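Local coordinates for UPF0230 protein TM1468 (Thermotoga maritima, PDB 1VPV) that binds long-chain fatty acids such as palmitate and may take part in lipid transport or fatty acid metabolism, at residues Asp36-Tyr41 / Ser76-Glu81. Numbering follows the deposited sequence.
Sequences DSIPLY and SQPSVE. With PLM (palmitic acid), chain D.
Ser76 N donates to Tyr41 O at 2.9 Å, and Tyr41 N returns a straighter bond to Ser76 O at 3.1 Å (N-H...O angle 171°). The two residues thus form an antiparallel hydrogen-bonded pair, with both side chains on the same face of the sheet. There Ser76 OG lies 3.6 Å from Tyr41 CB and near the ring plane, at the edge. Gln77 O meets that edge too, 3.7 Å from Tyr41 CD2, while Pro39 O stands over one ring face, displaced toward the rim. The phenol hydroxyl is hydrogen-bonded to Asp82 of helix 80-92.

This pairing joins the short strand 74-76 to strand 35-43 in one of the two sheets of the DegV fold, at the palmitate carboxylate. Leu40, with CG anti to its carbonyl carbon (chi1 -84°), splits its branches between protein and lipid. CD1 packs against CG and CD of the Pro78 ring, whereas CD2 comes to 3.4 Å from C2 of the palmitate, next to the carboxyl carbon. On the facing segment, Ser76 CA and Gln77 N border the two carboxyl oxygens; the palmitate is also hydrogen-bonded to Thr75 OG1 and Ser108 OG.

Pro78 lies where the two chains diverge, and its ring meets three residues of 36-41: Leu40 CG approaches its CD at 3.7 Å, Pro39 O its CG, and Ile38 CD1 its CB at 4.1 Å. The extended Ile38 side chain, with CG1 anti to the backbone N (chi1 178°), also touches Asp82 and Phe83. Directly after Pro78, Ser79 N-caps helix 80-92 through a bond from Asp82 N to its OG.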
ATOM      1  N   ASP A  36      11.526   5.726   4.321  1.00 22.68           N
ATOM      2  CA  ASP A  36      10.807   6.825   4.909  1.00 22.30           C
ATOM      3  C   ASP A  36       9.426   6.871   4.285  1.00 22.03           C
ATOM      4  O   ASP A  36       9.223   6.381   3.164  1.00 25.51           O
ATOM      5  CB  ASP A  36      11.556   8.112   4.575  1.00 24.33           C
ATOM      6  CG  ASP A  36      11.218   9.278   5.505  1.00 29.42           C
ATOM      7  OD1 ASP A  36      10.388   9.127   6.434  1.00 27.51           O
ATOM      8  OD2 ASP A  36      11.804  10.363   5.271  1.00 30.64           O
ATOM      9  N   SER A  37       8.496   7.489   5.004  1.00 20.87           N
ATOM     10  CA  SER A  37       7.119   7.639   4.579  1.00 22.47           C
ATOM     11  C   SER A  37       6.748   9.133   4.470  1.00 23.26           C
ATOM     12  O   SER A  37       6.930   9.883   5.423  1.00 21.46           O
ATOM     13  CB  SER A  37       6.195   6.943   5.593  1.00 21.12           C
ATOM     14  OG  SER A  37       4.900   6.795   5.046  1.00 27.83           O
ATOM     15  N   ILE A  38       6.258   9.568   3.307  1.00 23.23           N
ATOM     16  CA  ILE A  38       5.828  10.961   3.155  1.00 23.13           C
ATOM     17  C   ILE A  38       4.304  11.031   3.292  1.00 23.22           C
ATOM     18  O   ILE A  38       3.606  10.317   2.610  1.00 21.74           O
ATOM     19  CB  ILE A  38       6.305  11.628   1.831  1.00 23.40           C
ATOM     20  CG1 ILE A  38       5.771  13.050   1.741  1.00 17.52           C
ATOM     21  CG2 ILE A  38       5.897  10.822   0.587  1.00 22.39           C
ATOM     22  CD1 ILE A  38       6.366  13.839   0.584  1.00 22.84           C
ATOM     23  N   PRO A  39       3.799  11.880   4.210  1.00 24.83           N
ATOM     24  CA  PRO A  39       2.357  11.915   4.464  1.00 24.94           C
ATOM     25  C   PRO A  39       1.517  12.506   3.328  1.00 25.17           C
ATOM     26  O   PRO A  39       1.849  13.558   2.780  1.00 23.18           O
ATOM     27  CB  PRO A  39       2.219  12.805   5.716  1.00 24.07           C
ATOM     28  CG  PRO A  39       3.601  13.132   6.169  1.00 25.19           C
ATOM     29  CD  PRO A  39       4.547  12.831   5.062  1.00 23.76           C
ATOM     30  N   LEU A  40       0.426  11.830   2.997  1.00 23.34           N
ATOM     31  CA  LEU A  40      -0.661  12.504   2.323  1.00 22.67           C
ATOM     32  C   LEU A  40      -1.552  13.145   3.406  1.00 22.91           C
ATOM     33  O   LEU A  40      -1.282  13.027   4.610  1.00 20.22           O
ATOM     34  CB  LEU A  40      -1.459  11.526   1.452  1.00 23.21           C
ATOM     35  CG  LEU A  40      -0.913  11.241   0.062  1.00 18.93           C
ATOM     36  CD1 LEU A  40       0.363  10.380   0.136  1.00 20.47           C
ATOM     37  CD2 LEU A  40      -1.960  10.569  -0.795  1.00 20.76           C
ATOM     38  N   TYR A  41      -2.609  13.819   2.961  1.00 24.21           N
ATOM     39  CA  TYR A  41      -3.477  14.578   3.848  1.00 25.08           C
ATOM     40  C   TYR A  41      -4.927  14.103   3.842  1.00 21.84           C
ATOM     41  O   TYR A  41      -5.455  13.608   2.842  1.00 19.66           O
ATOM     42  CB  TYR A  41      -3.431  16.053   3.500  1.00 26.15           C
ATOM     43  CG  TYR A  41      -2.047  16.627   3.525  1.00 28.90           C
ATOM     44  CD1 TYR A  41      -1.453  17.002   4.720  1.00 27.53           C
ATOM     45  CD2 TYR A  41      -1.338  16.824   2.338  1.00 38.99           C
ATOM     46  CE1 TYR A  41      -0.171  17.524   4.755  1.00 35.03           C
ATOM     47  CE2 TYR A  41      -0.045  17.378   2.353  1.00 41.56           C
ATOM     48  CZ  TYR A  41       0.529  17.717   3.568  1.00 39.94           C
ATOM     49  OH  TYR A  41       1.800  18.250   3.583  1.00 39.00           O
ATOM     50  N   SER A  76      -5.953  14.342   0.029  1.00 22.19           N
ATOM     51  CA  SER A  76      -5.229  14.961  -1.069  1.00 23.78           C
ATOM     52  C   SER A  76      -3.801  14.471  -1.079  1.00 22.13           C
ATOM     53  O   SER A  76      -3.273  14.095  -0.049  1.00 22.39           O
ATOM     54  CB  SER A  76      -5.234  16.472  -0.923  1.00 24.45           C
ATOM     55  OG  SER A  76      -4.371  16.841   0.132  1.00 37.52           O
ATOM     56  N   GLN A  77      -3.165  14.506  -2.236  1.00 24.22           N
ATOM     57  CA  GLN A  77      -1.737  14.148  -2.343  1.00 24.75           C
ATOM     58  C   GLN A  77      -0.819  15.163  -1.676  1.00 24.53           C
ATOM     59  O   GLN A  77      -1.251  16.262  -1.320  1.00 23.76           O
ATOM     60  CB  GLN A  77      -1.322  13.980  -3.805  1.00 22.96           C
ATOM     61  CG  GLN A  77      -0.992  15.264  -4.523  1.00 27.21           C
ATOM     62  CD  GLN A  77      -2.195  15.875  -5.214  1.00 36.26           C
ATOM     63  OE1 GLN A  77      -3.209  16.173  -4.580  1.00 43.31           O
ATOM     64  NE2 GLN A  77      -2.094  16.053  -6.520  1.00 30.04           N
ATOM     65  N   PRO A  78       0.475  14.814  -1.539  1.00 26.31           N
ATOM     66  CA  PRO A  78       1.430  15.821  -1.057  1.00 25.97           C
ATOM     67  C   PRO A  78       1.730  16.817  -2.175  1.00 25.51           C
ATOM     68  O   PRO A  78       1.638  16.478  -3.377  1.00 26.09           O
ATOM     69  CB  PRO A  78       2.696  14.998  -0.742  1.00 25.78           C
ATOM     70  CG  PRO A  78       2.292  13.507  -0.912  1.00 25.24           C
ATOM     71  CD  PRO A  78       1.161  13.550  -1.878  1.00 26.03           C
ATOM     72  N   SER A  79       2.096  18.030  -1.798  1.00 23.50           N
ATOM     73  CA  SER A  79       2.470  19.022  -2.808  1.00 23.91           C
ATOM     74  C   SER A  79       3.873  18.716  -3.350  1.00 23.09           C
ATOM     75  O   SER A  79       4.675  18.002  -2.729  1.00 24.09           O
ATOM     76  CB  SER A  79       2.449  20.434  -2.218  1.00 21.48           C
ATOM     77  OG  SER A  79       3.577  20.608  -1.344  1.00 24.96           O
ATOM     78  N   VAL A  80       4.167  19.302  -4.496  1.00 20.52           N
ATOM     79  CA  VAL A  80       5.500  19.270  -5.036  1.00 20.48           C
ATOM     80  C   VAL A  80       6.525  19.729  -3.978  1.00 21.39           C
ATOM     81  O   VAL A  80       7.573  19.118  -3.824  1.00 24.36           O
ATOM     82  CB  VAL A  80       5.549  20.141  -6.287  1.00 21.75           C
ATOM     83  CG1 VAL A  80       6.988  20.339  -6.790  1.00 21.92           C
ATOM     84  CG2 VAL A  80       4.660  19.514  -7.363  1.00 20.87           C
ATOM     85  N   GLU A  81       6.194  20.762  -3.219  1.00 21.68           N
ATOM     86  CA  GLU A  81       7.067  21.301  -2.177  1.00 22.43           C
ATOM     87  C   GLU A  81       7.380  20.278  -1.078  1.00 23.93           C
ATOM     88  O   GLU A  81       8.523  20.192  -0.626  1.00 25.46           O
ATOM     89  CB  GLU A  81       6.428  22.559  -1.561  1.00 22.65           C
ATOM     90  CG  GLU A  81       7.265  23.287  -0.531  1.00 29.92           C
TER
HETATM   91  C1  PLM D 501      -4.954  11.052  -2.807  1.00 34.58           C
HETATM   92  O1  PLM D 501      -4.170  11.465  -3.712  1.00 33.10           O
HETATM   93  O2  PLM D 501      -5.842  11.807  -2.296  1.00 29.42           O
HETATM   94  C2  PLM D 501      -4.788   9.628  -2.327  1.00 28.71           C
HETATM   95  C3  PLM D 501      -5.844   8.719  -2.920  1.00 19.59           C
HETATM   96  C4  PLM D 501      -5.738   7.328  -2.307  1.00 17.20           C
HETATM   97  C5  PLM D 501      -6.856   6.454  -2.866  1.00 17.40           C
HETATM   98  C6  PLM D 501      -6.826   5.057  -2.301  1.00 19.64           C
HETATM   99  C7  PLM D 501      -7.895   4.159  -2.903  1.00 20.02           C
HETATM  100  C8  PLM D 501      -8.113   2.914  -2.048  1.00 18.58           C
HETATM  101  C9  PLM D 501      -6.987   1.917  -2.218  1.00 18.97           C
HETATM  102  CA  PLM D 501      -7.147   0.714  -1.310  1.00 21.27           C
HETATM  103  CB  PLM D 501      -6.089  -0.334  -1.618  1.00 15.01           C
HETATM  104  CC  PLM D 501      -6.063  -1.397  -0.524  1.00 18.39           C
HETATM  105  CD  PLM D 501      -5.125  -2.572  -0.871  1.00 20.79           C
HETATM  106  CE  PLM D 501      -4.925  -3.517   0.300  1.00 21.45           C
HETATM  107  CF  PLM D 501      -4.154  -4.771  -0.082  1.00 28.46           C
HETATM  108  CG  PLM D 501      -2.638  -4.561  -0.062  1.00 28.46           C